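Local coordinates for protein transcriptional activator TenA-1 (Sulfolobus solfataricus P2, PDB 2QZC) that probably acts as a TenA-type thiaminase, cleaving thiamin or related aminopyrimidine compounds, within an all-helical heme oxygenase-like fold, at residues D54-K65 / L119-F130. Sequence-based numbering, arbitrary orientation. Where two conformers were deposited one is given.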
loop_
_atom_site.group_PDB
_atom_site.type_symbol
_atom_site.label_atom_id
_atom_site.label_comp_id
_atom_site.label_asym_id
_atom_site.label_seq_id
_atom_site.Cartn_x
_atom_site.Cartn_y
_atom_site.Cartn_z
ATOM N N ASP A 54 -10.123 -1.165 -8.078
ATOM C CA ASP A 54 -9.872 -2.590 -7.806
ATOM C C ASP A 54 -8.412 -2.974 -8.021
ATOM O O ASP A 54 -7.852 -3.773 -7.273
ATOM C CB ASP A 54 -10.771 -3.456 -8.715
ATOM C CG ASP A 54 -12.222 -3.451 -8.303
ATOM O OD1 ASP A 54 -12.511 -3.609 -7.092
ATOM O OD2 ASP A 54 -13.073 -3.359 -9.208
HETATM N N MSE A 55 -7.792 -2.429 -9.052
HETATM C CA MSE A 55 -6.347 -2.658 -9.335
HETATM C C MSE A 55 -5.484 -2.214 -8.142
HETATM O O MSE A 55 -4.559 -2.918 -7.743
HETATM C CB MSE A 55 -5.952 -1.876 -10.589
HETATM C CG MSE A 55 -4.588 -2.101 -11.074
HETATM SE SE MSE A 55 -3.956 -0.588 -12.191
HETATM C CE MSE A 55 -3.585 0.674 -10.781
ATOM N N LEU A 56 -5.810 -1.064 -7.574
ATOM C CA LEU A 56 -5.067 -0.560 -6.411
ATOM C C LEU A 56 -5.290 -1.463 -5.212
ATOM O O LEU A 56 -4.332 -1.781 -4.457
ATOM C CB LEU A 56 -5.474 0.865 -6.073
ATOM C CG LEU A 56 -5.035 1.936 -7.052
ATOM C CD1 LEU A 56 -5.714 3.250 -6.751
ATOM C CD2 LEU A 56 -3.542 2.117 -7.023
ATOM N N ARG A 57 -6.551 -1.901 -4.988
ATOM C CA ARG A 57 -6.793 -2.824 -3.877
ATOM C C ARG A 57 -6.016 -4.124 -4.030
ATOM O O ARG A 57 -5.415 -4.663 -3.069
ATOM C CB ARG A 57 -8.282 -3.054 -3.689
ATOM C CG ARG A 57 -9.017 -1.791 -3.228
ATOM C CD ARG A 57 -10.504 -2.103 -3.104
ATOM N NE ARG A 57 -11.314 -0.934 -2.741
ATOM C CZ ARG A 57 -11.457 -0.460 -1.498
ATOM N NH1 ARG A 57 -10.863 -1.033 -0.494
ATOM N NH2 ARG A 57 -12.231 0.592 -1.254
ATOM N N ALA A 58 -6.007 -4.659 -5.246
ATOM C CA ALA A 58 -5.240 -5.881 -5.543
ATOM C C ALA A 58 -3.733 -5.671 -5.343
ATOM O O ALA A 58 -3.071 -6.505 -4.729
ATOM C CB ALA A 58 -5.567 -6.332 -6.985
ATOM N N LEU A 59 -3.227 -4.528 -5.780
ATOM C CA LEU A 59 -1.804 -4.170 -5.536
ATOM C C LEU A 59 -1.476 -4.174 -4.043
ATOM O O LEU A 59 -0.442 -4.700 -3.624
ATOM C CB LEU A 59 -1.454 -2.793 -6.107
ATOM C CG LEU A 59 -0.073 -2.186 -5.798
ATOM C CD1 LEU A 59 1.010 -3.133 -6.282
ATOM C CD2 LEU A 59 0.000 -0.794 -6.402
ATOM N N LEU A 60 -2.389 -3.602 -3.254
ATOM C CA LEU A 60 -2.141 -3.551 -1.790
ATOM C C LEU A 60 -2.043 -4.960 -1.176
ATOM O O LEU A 60 -1.063 -5.271 -0.462
ATOM C CB LEU A 60 -3.210 -2.724 -1.097
ATOM C CG LEU A 60 -3.167 -1.227 -1.386
ATOM C CD1 LEU A 60 -4.499 -0.532 -0.969
ATOM C CD2 LEU A 60 -1.928 -0.598 -0.685
ATOM N N ILE A 61 -2.977 -5.863 -1.520
ATOM C CA ILE A 61 -2.953 -7.263 -1.055
ATOM C C ILE A 61 -1.671 -7.926 -1.508
ATOM O O ILE A 61 -0.981 -8.594 -0.722
ATOM C CB ILE A 61 -4.145 -8.137 -1.686
ATOM C CG1 ILE A 61 -5.511 -7.649 -1.267
ATOM C CG2 ILE A 61 -3.983 -9.636 -1.281
ATOM C CD1 ILE A 61 -6.658 -8.188 -2.128
ATOM N N ALA A 62 -1.354 -7.796 -2.778
ATOM C CA ALA A 62 -0.191 -8.494 -3.354
ATOM C C ALA A 62 1.121 -7.987 -2.764
ATOM O O ALA A 62 2.029 -8.797 -2.458
ATOM C CB ALA A 62 -0.161 -8.325 -4.876
ATOM N N SER A 63 1.210 -6.674 -2.608
ATOM C CA SER A 63 2.464 -6.069 -2.159
ATOM C C SER A 63 2.840 -6.529 -0.746
ATOM O O SER A 63 4.038 -6.564 -0.416
ATOM C CB SER A 63 2.420 -4.538 -2.298
ATOM O OG SER A 63 1.479 -3.990 -1.403
ATOM N N SER A 64 1.857 -6.916 0.059
ATOM C CA SER A 64 2.130 -7.470 1.398
ATOM C C SER A 64 2.998 -8.724 1.350
ATOM O O SER A 64 3.564 -9.132 2.389
ATOM C CB SER A 64 0.834 -7.816 2.118
ATOM O OG SER A 64 0.210 -8.986 1.589
ATOM N N LYS A 65 3.086 -9.366 0.166
ATOM C CA LYS A 65 3.812 -10.613 -0.045
ATOM C C LYS A 65 5.118 -10.454 -0.807
ATOM O O LYS A 65 5.803 -11.446 -1.025
ATOM C CB LYS A 65 2.927 -11.594 -0.850
ATOM C CG LYS A 65 1.576 -11.934 -0.224
ATOM C CD LYS A 65 0.735 -12.791 -1.187
ATOM C CE LYS A 65 -0.678 -13.047 -0.652
ATOM N NZ LYS A 65 -0.693 -13.746 0.656
ATOM N N LEU A 119 -7.200 -10.031 -11.329
ATOM C CA LEU A 119 -6.141 -9.371 -10.523
ATOM C C LEU A 119 -6.269 -9.755 -9.056
ATOM O O LEU A 119 -5.272 -10.044 -8.415
ATOM C CB LEU A 119 -6.164 -7.849 -10.690
ATOM C CG LEU A 119 -5.886 -7.349 -12.101
ATOM C CD1 LEU A 119 -5.965 -5.811 -12.088
ATOM C CD2 LEU A 119 -4.524 -7.813 -12.614
ATOM N N TYR A 120 -7.503 -9.736 -8.507
ATOM C CA TYR A 120 -7.657 -10.131 -7.118
ATOM C C TYR A 120 -7.222 -11.566 -6.868
ATOM O O TYR A 120 -6.629 -11.867 -5.802
ATOM C CB TYR A 120 -9.111 -9.943 -6.630
ATOM C CG TYR A 120 -9.565 -8.526 -6.329
ATOM C CD1 TYR A 120 -9.056 -7.853 -5.235
ATOM C CD2 TYR A 120 -10.539 -7.860 -7.105
ATOM C CE1 TYR A 120 -9.515 -6.603 -4.903
ATOM C CE2 TYR A 120 -11.001 -6.604 -6.773
ATOM C CZ TYR A 120 -10.435 -5.948 -5.689
ATOM O OH TYR A 120 -10.919 -4.709 -5.357
ATOM N N TYR A 121 -7.559 -12.477 -7.780
ATOM C CA TYR A 121 -7.244 -13.885 -7.619
ATOM C C TYR A 121 -5.748 -14.065 -7.401
ATOM O O TYR A 121 -5.328 -14.725 -6.420
ATOM C CB TYR A 121 -7.756 -14.700 -8.828
ATOM C CG TYR A 121 -7.309 -16.147 -8.768
ATOM C CD1 TYR A 121 -7.929 -17.022 -7.918
ATOM C CD2 TYR A 121 -6.290 -16.628 -9.548
ATOM C CE1 TYR A 121 -7.517 -18.357 -7.806
ATOM C CE2 TYR A 121 -5.864 -17.960 -9.444
ATOM C CZ TYR A 121 -6.498 -18.819 -8.586
ATOM O OH TYR A 121 -6.081 -20.137 -8.488
ATOM N N TYR A 122 -4.949 -13.492 -8.273
ATOM C CA TYR A 122 -3.493 -13.648 -8.158
ATOM C C TYR A 122 -2.904 -12.863 -6.991
ATOM O O TYR A 122 -2.007 -13.355 -6.312
ATOM C CB TYR A 122 -2.792 -13.352 -9.508
ATOM C CG TYR A 122 -3.113 -14.453 -10.478
ATOM C CD1 TYR A 122 -2.654 -15.744 -10.245
ATOM C CD2 TYR A 122 -3.934 -14.227 -11.579
ATOM C CE1 TYR A 122 -3.025 -16.802 -11.114
ATOM C CE2 TYR A 122 -4.299 -15.268 -12.428
ATOM C CZ TYR A 122 -3.835 -16.527 -12.184
ATOM O OH TYR A 122 -4.215 -17.591 -12.998
ATOM N N ALA A 123 -3.486 -11.708 -6.690
ATOM C CA ALA A 123 -3.023 -10.930 -5.499
ATOM C C ALA A 123 -3.211 -11.709 -4.230
ATOM O O ALA A 123 -2.346 -11.662 -3.326
ATOM C CB ALA A 123 -3.751 -9.644 -5.393
ATOM N N ASN A 124 -4.308 -12.450 -4.125
ATOM C CA ASN A 124 -4.554 -13.283 -2.937
ATOM C C ASN A 124 -3.667 -14.515 -2.820
ATOM O O ASN A 124 -3.588 -15.125 -1.712
ATOM C CB ASN A 124 -6.028 -13.646 -2.855
ATOM C CG ASN A 124 -6.873 -12.479 -2.340
ATOM O OD1 ASN A 124 -6.690 -12.071 -1.227
ATOM N ND2 ASN A 124 -7.882 -12.103 -3.080
ATOM N N LEU A 125 -2.971 -14.853 -3.896
ATOM C CA LEU A 125 -2.051 -15.991 -3.914
ATOM C C LEU A 125 -0.576 -15.668 -3.773
ATOM O O LEU A 125 0.107 -16.304 -2.984
ATOM C CB LEU A 125 -2.227 -16.803 -5.202
ATOM C CG LEU A 125 -3.575 -17.497 -5.413
ATOM C CD1 LEU A 125 -3.445 -18.253 -6.725
ATOM C CD2 LEU A 125 -3.938 -18.402 -4.253
ATOM N N ASP A 126 -0.068 -14.734 -4.549
ATOM C CA ASP A 126 1.384 -14.568 -4.679
ATOM C C ASP A 126 1.784 -13.248 -5.303
ATOM O O ASP A 126 1.166 -12.840 -6.289
ATOM C CB ASP A 126 1.779 -15.700 -5.652
ATOM C CG ASP A 126 3.218 -15.846 -5.865
ATOM O OD1 ASP A 126 3.915 -16.344 -4.967
ATOM O OD2 ASP A 126 3.658 -15.537 -6.964
ATOM N N TRP A 127 2.824 -12.576 -4.783
ATOM C CA TRP A 127 3.296 -11.343 -5.374
ATOM C C TRP A 127 3.741 -11.519 -6.828
ATOM O O TRP A 127 3.345 -10.722 -7.695
ATOM C CB TRP A 127 4.410 -10.707 -4.534
ATOM C CG TRP A 127 5.199 -9.641 -5.217
ATOM C CD1 TRP A 127 6.481 -9.748 -5.708
ATOM C CD2 TRP A 127 4.758 -8.320 -5.539
ATOM N NE1 TRP A 127 6.863 -8.552 -6.262
ATOM C CE2 TRP A 127 5.824 -7.661 -6.179
ATOM C CE3 TRP A 127 3.561 -7.612 -5.329
ATOM C CZ2 TRP A 127 5.718 -6.337 -6.653
ATOM C CZ3 TRP A 127 3.454 -6.286 -5.790
ATOM C CH2 TRP A 127 4.527 -5.659 -6.422
ATOM N N ASN A 128 4.556 -12.542 -7.105
ATOM C CA ASN A 128 5.084 -12.703 -8.475
ATOM C C ASN A 128 3.953 -12.897 -9.496
ATOM O O ASN A 128 3.994 -12.322 -10.579
ATOM C CB ASN A 128 6.085 -13.861 -8.580
ATOM C CG ASN A 128 7.393 -13.576 -7.880
ATOM O OD1 ASN A 128 7.672 -12.468 -7.466
ATOM N ND2 ASN A 128 8.239 -14.605 -7.809
ATOM N N LYS A 129 2.949 -13.715 -9.168
ATOM C CA LYS A 129 1.816 -13.934 -10.091
ATOM C C LYS A 129 1.034 -12.645 -10.310
ATOM O O LYS A 129 0.651 -12.334 -11.436
ATOM C CB LYS A 129 0.916 -15.048 -9.570
ATOM C CG LYS A 129 1.575 -16.424 -9.562
ATOM C CD LYS A 129 0.648 -17.520 -9.113
ATOM C CE LYS A 129 1.380 -18.862 -9.076
ATOM N NZ LYS A 129 0.509 -19.920 -8.516
ATOM N N PHE A 130 0.764 -11.901 -9.240
ATOM C CA PHE A 130 0.089 -10.623 -9.390
ATOM C C PHE A 130 0.898 -9.669 -10.260
ATOM O O PHE A 130 0.367 -9.002 -11.150
ATOM C CB PHE A 130 -0.234 -9.960 -8.051
ATOM C CG PHE A 130 -0.704 -8.534 -8.205
ATOM C CD1 PHE A 130 -2.000 -8.274 -8.634
ATOM C CD2 PHE A 130 0.200 -7.443 -8.103
ATOM C CE1 PHE A 130 -2.418 -6.967 -8.857
ATOM C CE2 PHE A 130 -0.231 -6.154 -8.358
ATOM C CZ PHE A 130 -1.525 -5.933 -8.728
#
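Tyr-120 OH donates to Asp-54 OD1 at 2.6 Å, the one hydrogen bond that joins residues 54-65 to 119-130 in this all-helical, heme oxygenase-like fold. The phenol reaches OD1 on its anti side, 21° out of the carboxylate plane, with OD1 lying at the ring's edge; OD2 is hydrogen-bonded to Tyr-108 OH, so a tyrosine hydroxyl holds each oxygen. CG anti to its own carbonyl carbon (chi1 -76°) brings the Tyr-120 ring up to helix 54-63, where it fits as a knob among Asp-54, Arg-57, Ala-58 and Ile-61. Arg-57 lies alongside it, sending its guanidinium on to Glu-53 and to Ser-64 and Gly-66 of the second subunit. A phenylalanine in place of Tyr-120 would keep the ring but probably leave Asp-54 OD1 without its donor and the carboxylate freer to turn.

The axes of helices 54-63 and 119-125 run nearly parallel, 15° apart and 7.7 Å at closest approach, a spacing that small residues permit. Ala-58 is the reciprocal knob, set among Leu-119, Tyr-120, Ala-123 and Phe-130, while Ala-62 CB lies 3.9 Å from Ala-123 CB. Ile-61 spreads its two branches along helix 119-125: CG2 comes to 3.3 Å from Ala-123 O, whereas CD1 meets the edge of Tyr-120 at CD1, 3.9 Å away.

Beyond the turn, Asp-126 N-caps the next helix, its OD2 accepting from Lys-129 N through the anti lone pair. That helix delivers Phe-130, itself stacked with Trp-134, against Ala-58 and Ala-62: Ala-62 CB packs against CD2 at 3.4 Å, and Ala-58 O lies over one ring face, offset toward the rim. Leu-59 CD1 reaches both aromatics, touching Phe-130 CE2 and, at the indole edge, Trp-127 CZ3 at 4.0 Å.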